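Local coordinates for ThiJ/PfpI family protein (Francisella tularensis subsp. novicida, PDB 4P5P) that probably acts as a glyoxalase III-type enzyme of the DJ-1/PfpI family and is regarded as a virulence factor of its bacterium, at residues A[160-165]-A[206-211]; A[30-35]-A[40-45]; A[140-143]-A[147-150]. All coordinates share one frame; numbering follows the deposited sequence.

Interaction 1. Residues A[160-165]-A[206-211]; sequences NNEEKI and AQNPQS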
# COMPACT_ATOMS: atom_id res chain seq x y z
N ASN A 160 5.50 -8.95 12.71
CA ASN A 160 4.86 -10.05 13.42
C ASN A 160 4.47 -9.65 14.84
O ASN A 160 3.45 -10.09 15.36
CB ASN A 160 5.78 -11.26 13.46
CG ASN A 160 5.88 -11.95 12.13
OD1 ASN A 160 5.04 -11.74 11.26
ND2 ASN A 160 6.90 -12.78 11.95
N ASN A 161 5.30 -8.83 15.46
CA ASN A 161 5.05 -8.30 16.80
C ASN A 161 3.74 -7.52 16.81
O ASN A 161 2.86 -7.78 17.63
CB ASN A 161 6.22 -7.42 17.22
CG ASN A 161 6.02 -6.76 18.58
OD1 ASN A 161 5.46 -7.35 19.51
ND2 ASN A 161 6.51 -5.53 18.70
N GLU A 162 3.61 -6.58 15.88
CA GLU A 162 2.40 -5.77 15.78
C GLU A 162 1.19 -6.66 15.49
O GLU A 162 0.12 -6.46 16.06
CB GLU A 162 2.58 -4.68 14.71
CG GLU A 162 3.34 -3.47 15.22
CD GLU A 162 4.12 -2.72 14.16
OE1 GLU A 162 4.62 -3.34 13.19
OE2 GLU A 162 4.27 -1.48 14.30
N GLU A 163 1.36 -7.64 14.60
CA GLU A 163 0.27 -8.56 14.27
C GLU A 163 -0.20 -9.35 15.51
O GLU A 163 -1.40 -9.60 15.69
CB GLU A 163 0.71 -9.52 13.15
CG GLU A 163 -0.46 -10.16 12.41
CD GLU A 163 -1.14 -9.18 11.45
OE1 GLU A 163 -0.67 -9.07 10.30
OE2 GLU A 163 -2.14 -8.52 11.84
N LYS A 164 0.74 -9.74 16.36
CA LYS A 164 0.41 -10.45 17.60
C LYS A 164 -0.33 -9.54 18.59
O LYS A 164 -1.29 -9.96 19.23
CB LYS A 164 1.69 -11.01 18.22
CG LYS A 164 1.45 -11.92 19.41
CD LYS A 164 2.74 -12.56 19.90
CE LYS A 164 2.51 -13.35 21.18
NZ LYS A 164 3.67 -14.20 21.54
N ILE A 165 0.12 -8.30 18.70
CA ILE A 165 -0.52 -7.34 19.59
C ILE A 165 -2.00 -7.13 19.23
O ILE A 165 -2.83 -7.04 20.13
CB ILE A 165 0.22 -5.98 19.56
CG1 ILE A 165 1.59 -6.13 20.23
CG2 ILE A 165 -0.58 -4.89 20.26
CD1 ILE A 165 2.54 -4.98 19.96
N ALA A 206 7.06 0.96 4.34
CA ALA A 206 6.78 1.59 5.63
C ALA A 206 6.04 0.59 6.50
O ALA A 206 5.31 -0.27 6.01
CB ALA A 206 5.97 2.86 5.44
N GLN A 207 6.24 0.68 7.81
CA GLN A 207 5.87 -0.40 8.70
C GLN A 207 4.40 -0.43 9.14
O GLN A 207 3.82 -1.50 9.24
CB GLN A 207 6.77 -0.34 9.93
CG GLN A 207 6.58 -1.48 10.91
CD GLN A 207 7.60 -1.43 12.02
OE1 GLN A 207 8.73 -0.97 11.81
NE2 GLN A 207 7.22 -1.90 13.20
N ASN A 208 3.81 0.74 9.40
CA ASN A 208 2.57 0.82 10.15
C ASN A 208 1.87 2.15 9.88
O ASN A 208 2.41 3.00 9.18
CB ASN A 208 2.88 0.62 11.64
CG ASN A 208 3.98 1.53 12.13
OD1 ASN A 208 4.08 2.67 11.68
ND2 ASN A 208 4.84 1.02 13.03
N PRO A 209 0.64 2.33 10.39
CA PRO A 209 -0.06 3.59 10.12
C PRO A 209 0.72 4.79 10.65
O PRO A 209 0.62 5.90 10.09
CB PRO A 209 -1.39 3.43 10.86
CG PRO A 209 -1.58 1.97 10.95
CD PRO A 209 -0.22 1.39 11.12
N GLN A 210 1.51 4.57 11.70
CA GLN A 210 2.28 5.64 12.32
C GLN A 210 3.45 6.08 11.45
O GLN A 210 4.12 7.06 11.76
CB GLN A 210 2.79 5.20 13.69
CG GLN A 210 1.69 4.90 14.69
CD GLN A 210 1.02 3.54 14.50
OE1 GLN A 210 1.52 2.68 13.77
NE2 GLN A 210 -0.13 3.36 15.15
N SER A 211 3.69 5.35 10.36
CA SER A 211 4.77 5.65 9.43
C SER A 211 4.32 6.45 8.22
O SER A 211 5.15 6.78 7.37
CB SER A 211 5.41 4.36 8.91
OG SER A 211 5.83 3.51 9.95

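Interaction 2. Residues A[30-35]-A[40-45]; sequences HPYYSI and INIDIV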
# COMPACT_ATOMS: atom_id res chain seq x y z
N HIS A 30 -3.51 10.23 4.32
CA HIS A 30 -2.40 11.03 4.79
C HIS A 30 -1.33 11.16 3.70
O HIS A 30 -0.88 12.26 3.42
CB HIS A 30 -1.82 10.48 6.10
CG HIS A 30 -2.74 10.67 7.28
ND1 HIS A 30 -2.29 10.70 8.58
CD2 HIS A 30 -4.08 10.89 7.34
CE1 HIS A 30 -3.31 10.88 9.39
NE2 HIS A 30 -4.41 11.01 8.66
N PRO A 31 -0.96 10.06 3.02
CA PRO A 31 -0.04 10.27 1.90
C PRO A 31 -0.65 11.08 0.74
O PRO A 31 0.05 11.85 0.09
CB PRO A 31 0.33 8.84 1.47
CG PRO A 31 0.04 8.01 2.67
CD PRO A 31 -1.16 8.63 3.30
N TYR A 32 -1.95 10.93 0.50
CA TYR A 32 -2.63 11.73 -0.51
C TYR A 32 -2.42 13.22 -0.28
O TYR A 32 -1.96 13.93 -1.16
CB TYR A 32 -4.13 11.41 -0.54
CG TYR A 32 -4.89 12.08 -1.66
CD1 TYR A 32 -4.96 11.49 -2.91
CD2 TYR A 32 -5.51 13.32 -1.48
CE1 TYR A 32 -5.65 12.09 -3.94
CE2 TYR A 32 -6.20 13.93 -2.52
CZ TYR A 32 -6.26 13.31 -3.75
OH TYR A 32 -6.93 13.88 -4.80
N TYR A 33 -2.76 13.70 0.90
CA TYR A 33 -2.66 15.13 1.14
C TYR A 33 -1.22 15.59 1.35
O TYR A 33 -0.92 16.77 1.17
CB TYR A 33 -3.53 15.53 2.33
CG TYR A 33 -5.01 15.53 2.00
CD1 TYR A 33 -5.53 16.40 1.05
CD2 TYR A 33 -5.89 14.67 2.64
CE1 TYR A 33 -6.88 16.41 0.75
CE2 TYR A 33 -7.24 14.68 2.35
CZ TYR A 33 -7.73 15.54 1.40
OH TYR A 33 -9.07 15.56 1.10
N SER A 34 -0.32 14.69 1.73
CA SER A 34 1.09 15.06 1.91
C SER A 34 1.79 15.25 0.58
O SER A 34 2.69 16.09 0.45
CB SER A 34 1.82 13.99 2.72
OG SER A 34 3.20 14.28 2.77
N ILE A 35 1.38 14.47 -0.41
CA ILE A 35 2.04 14.45 -1.71
C ILE A 35 1.43 15.41 -2.72
O ILE A 35 2.15 16.06 -3.48
CB ILE A 35 2.03 13.02 -2.27
CG1 ILE A 35 2.92 12.12 -1.41
CG2 ILE A 35 2.55 12.99 -3.72
CD1 ILE A 35 2.71 10.65 -1.64
N ILE A 40 1.88 17.80 -8.82
CA ILE A 40 1.79 16.35 -8.61
C ILE A 40 0.33 15.92 -8.52
O ILE A 40 -0.39 16.29 -7.59
CB ILE A 40 2.50 15.88 -7.32
CG1 ILE A 40 3.98 16.29 -7.31
CG2 ILE A 40 2.43 14.36 -7.20
CD1 ILE A 40 4.66 16.05 -5.99
N ASN A 41 -0.07 15.13 -9.50
CA ASN A 41 -1.42 14.59 -9.58
C ASN A 41 -1.46 13.20 -8.98
O ASN A 41 -0.53 12.43 -9.16
CB ASN A 41 -1.88 14.58 -11.04
CG ASN A 41 -3.21 13.89 -11.23
OD1 ASN A 41 -4.26 14.45 -10.93
ND2 ASN A 41 -3.18 12.66 -11.76
N ILE A 42 -2.53 12.88 -8.27
CA ILE A 42 -2.71 11.55 -7.72
C ILE A 42 -4.03 10.97 -8.20
O ILE A 42 -5.09 11.58 -8.03
CB ILE A 42 -2.70 11.53 -6.18
CG1 ILE A 42 -1.40 12.14 -5.66
CG2 ILE A 42 -2.86 10.09 -5.67
CD1 ILE A 42 -1.35 12.27 -4.15
N ASP A 43 -3.95 9.77 -8.77
CA ASP A 43 -5.13 8.99 -9.13
C ASP A 43 -5.23 7.80 -8.20
O ASP A 43 -4.22 7.25 -7.80
CB ASP A 43 -5.07 8.53 -10.58
CG ASP A 43 -5.11 9.68 -11.57
OD1 ASP A 43 -5.66 10.75 -11.25
OD2 ASP A 43 -4.61 9.50 -12.70
N ILE A 44 -6.45 7.42 -7.85
CA ILE A 44 -6.70 6.33 -6.92
C ILE A 44 -7.48 5.22 -7.62
O ILE A 44 -8.44 5.50 -8.34
CB ILE A 44 -7.51 6.84 -5.71
CG1 ILE A 44 -6.70 7.90 -4.95
CG2 ILE A 44 -7.89 5.69 -4.77
CD1 ILE A 44 -7.53 8.70 -3.96
N VAL A 45 -7.05 3.99 -7.40
CA VAL A 45 -7.77 2.81 -7.87
C VAL A 45 -7.83 1.75 -6.79
O VAL A 45 -7.06 1.79 -5.82
CB VAL A 45 -7.11 2.18 -9.12
CG1 VAL A 45 -7.14 3.16 -10.28
CG2 VAL A 45 -5.70 1.71 -8.83

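Interaction 3. Residues A[140-143]-A[147-150]; sequences NVKD and QNII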
# COMPACT_ATOMS: atom_id res chain seq x y z
N ASN A 140 5.54 -11.19 -4.40
CA ASN A 140 5.61 -12.13 -5.53
C ASN A 140 5.87 -11.46 -6.88
O ASN A 140 5.69 -12.10 -7.92
CB ASN A 140 4.31 -12.93 -5.63
CG ASN A 140 4.03 -13.77 -4.41
OD1 ASN A 140 4.90 -14.49 -3.91
ND2 ASN A 140 2.81 -13.68 -3.91
N VAL A 141 6.30 -10.21 -6.88
CA VAL A 141 6.63 -9.54 -8.13
C VAL A 141 7.94 -10.09 -8.66
O VAL A 141 8.98 -9.92 -8.02
CB VAL A 141 6.73 -8.01 -7.95
CG1 VAL A 141 7.09 -7.34 -9.27
CG2 VAL A 141 5.43 -7.45 -7.40
N LYS A 142 7.90 -10.75 -9.81
CA LYS A 142 9.07 -11.41 -10.39
C LYS A 142 9.47 -10.85 -11.74
O LYS A 142 8.61 -10.48 -12.52
CB LYS A 142 8.82 -12.91 -10.54
CG LYS A 142 8.73 -13.64 -9.23
CD LYS A 142 8.15 -15.02 -9.43
CE LYS A 142 7.96 -15.73 -8.12
NZ LYS A 142 9.23 -16.11 -7.50
N ASP A 143 10.77 -10.82 -11.99
CA ASP A 143 11.32 -10.40 -13.28
C ASP A 143 11.15 -11.52 -14.31
O ASP A 143 10.54 -12.54 -14.02
CB ASP A 143 12.79 -9.97 -13.14
CG ASP A 143 13.74 -11.12 -12.75
OD1 ASP A 143 13.40 -12.31 -12.88
OD2 ASP A 143 14.88 -10.81 -12.32
N GLN A 147 12.70 -14.36 -10.85
CA GLN A 147 13.33 -13.97 -9.59
C GLN A 147 12.59 -12.78 -8.98
O GLN A 147 12.23 -11.83 -9.66
CB GLN A 147 14.81 -13.65 -9.80
CG GLN A 147 15.64 -14.86 -10.26
CD GLN A 147 15.92 -15.86 -9.15
OE1 GLN A 147 15.91 -15.53 -7.96
NE2 GLN A 147 16.20 -17.10 -9.54
N ASN A 148 12.39 -12.82 -7.67
CA ASN A 148 11.69 -11.74 -6.98
C ASN A 148 12.48 -10.43 -7.03
O ASN A 148 13.65 -10.40 -6.70
CB ASN A 148 11.45 -12.12 -5.52
CG ASN A 148 10.61 -13.37 -5.38
OD1 ASN A 148 11.09 -14.49 -5.59
ND2 ASN A 148 9.35 -13.19 -4.99
N ILE A 149 11.82 -9.34 -7.42
CA ILE A 149 12.56 -8.09 -7.54
C ILE A 149 12.97 -7.51 -6.18
O ILE A 149 13.87 -6.67 -6.14
CB ILE A 149 11.79 -7.00 -8.35
CG1 ILE A 149 10.52 -6.53 -7.61
CG2 ILE A 149 11.50 -7.52 -9.75
CD1 ILE A 149 9.89 -5.26 -8.20
N ILE A 150 12.33 -7.94 -5.10
CA ILE A 150 12.72 -7.44 -3.78
C ILE A 150 13.81 -8.29 -3.13
O ILE A 150 14.24 -7.96 -2.02
CB ILE A 150 11.53 -7.34 -2.78
CG1 ILE A 150 10.98 -8.72 -2.41
CG2 ILE A 150 10.44 -6.44 -3.35
CD1 ILE A 150 9.89 -8.66 -1.35
O HOH W 1 7.38 -15.14 -4.54
O HOH W 2 9.49 -9.26 -5.37

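Interaction 1. Residues A[160-165]-A[206-211]
The flat carboxylate of Glu162 meets the carboxamides of Gln207 and Asn208, one on each of its oxygens, in this buried polar contact of a DJ-1/PfpI protein with a flavodoxin-like fold. Gln207 sends NE2 to OE1 of Glu162 at 3.0 Å, arriving from above the carboxylate plane, 41° out of it, and its amide plane is turned 74° from the carboxylate. Asn208 comes from another direction: its ND2 donates to Glu162 OE2 at 2.9 Å, on that oxygen's syn lone pair, the side of OE1. Its amide also stands steeply to the carboxylate, nearly perpendicular, yet OE2 stays close to the Asn208 amide plane and the bond is nearly straight. The backbones remain well apart, Glu162 CA and Asn208 CA being 8.7 Å from each other, so side chains alone span the gap. Glu162 reaches across with an extended chain from helix 160-165. Gln207 is stretched too, with CG opposite the backbone N (chi1 -175°), which carries its amide out to the acid while Gln207 OE1 accepts from Ala190 N. Further donors hold the carboxylate: Ser159 OG on OE1 and Trp193 N on OE2, making at least two hydrogen bonds on each oxygen; this would probably favour the ionised form. Asn208 ND2 gives its other N-H to Gln194 O. The contact thus fastens helix 160-165 to the turn between strand 203-206 and helix 212-222. The same helix sends Glu163 to His102 and to His133, next to Cys132; that cysteine is 3-sulfinoalanine in this crystal. Behind the contact, Ser211 OG donates to Asn208 OD1 at 2.6 Å from above the carbonyl plane, helping to fix the rotation of that amide.

Interaction 2. Residues A[30-35]-A[40-45]
Tyr32 and Ile42 face each other where helix 30-35 runs back almost antiparallel to strand 40-45, the two axes 9.2 Å apart at their closest and inclined at 159°. This is the second half of a beta-alpha-beta unit, strand 2-8, helix 26-35, strand 40-46, in the flavodoxin-like sheet; the side chains that meet are apolar apart from the tyrosine hydroxyl, with two methyls resting on backbone carbonyls. Three isoleucines, Ile40, Ile42 and Ile44, turn toward the helix from one face of the strand. Ile42, between the other two, divides its branches: CG2 lies 3.7 Å from Tyr32 CD1, approaching the ring obliquely, while CD1 rests 3.5 Å from the main-chain Tyr32 O. That methyl also reaches the next turn of the helix, 3.9 Å from Ile35 CB. Tyr32 has CG opposite its backbone N (chi1 -174°), and this sends the ring across the strand, its CD1-CE1 side over Ile42 and CE1 3.9 Å from Ile44 CD1. Phe69 of helix 64-71 stacks edge-to-face with Tyr32 and also touches Ile44; Leu75 of helix 73-80 packs on the tyrosine as well. At the other end Ile35 and Ile40 cross at about a right angle, their CG2 methyls 3.7 Å apart. Ile219 of helix 212-222 packs against Ile35, so the first helix is held between the sheet and its neighbours. Val4 and Met6 of the adjacent strand 2-8 flank Ile40 and Ile42. The carbonyl that ends the helical segment, Ile35 O, takes a hydrogen bond from Lys220 NZ and has Ile40 CD1 only 3.5 Å away.

Interaction 3. Residues A[140-143]-A[147-150]
Gln147, Asn148 and Ile149 form the returning arm of a small hairpin-like loop, lying antiparallel to Val141, Lys142 and Asp143 in the connection between strands 127-130 and 154-155 of the flavodoxin-like fold. Lys142 and Asn148 are its single non-hydrogen-bonded pair, and the bonds flank them: Asp143 N to Gln147 O at 2.9 Å and Ile149 N to Val141 O at 3.0 Å, the latter nearly along the C=O axis. Two CA-H...O contacts, from Lys142 CA to Gln147 O and from Asn148 CA to Val141 O, fill the middle. Gln147 is gripped a second time through its backbone N-H, Gln147 N donating to Asp143 OD1 at 3.0 Å from above the carboxylate plane. That oxygen also takes the N-H of Asn145, an Asx turn, and so ties the short 144-146 link together. Asn148 runs alongside Lys142, pointing the same way; in the conformer described, one of two modelled, its OD1 receives Lys142 NZ at 3.1 Å, well above the carbonyl plane. The lysine is bent at its last torsion (chi4 -71°), which turns NZ back over the amide, and the ammonium has a second acceptor in Gly146 O. In the same conformer Asn148 ND2 reaches Asn140 OD1 through water 1, while Asn140 ND2 holds Pro109 O. Ile149 supplies the buried side: with CG1 in the crowded position between N and the carbonyl carbon (chi1 66°), its CD1 lies 3.6 Å from Val141 CG1. Both residues lean on Val118 of helix 112-123, and Ile149 also on Tyr122, so the loop is seated on that helix by its apolar side. Water 2 donates to Val141 O at 2.8 Å and accepts Ile150 N at 3.1 Å.

From the N terminus the chain first makes interaction 2, whose helix and strand are separated by only residues 36-39 and belong to the first crossover of the central sheet. Beyond strand 127-130, interaction 3 closes an even shorter loop, residues 144-146, and settles it against helix 112-123. Interaction 1 comes last and closes a long loop: 40 residues, including strands 186-187 and 197-200, separate helix 160-165 from the turn before helix 212-222. The three follow in series, none enclosing or crossing another; their centres are 22 to 26 Å apart, and no two contacts touch. Helix 212-222, which follows the turn of interaction 1, packs on helix 26-35 of interaction 2.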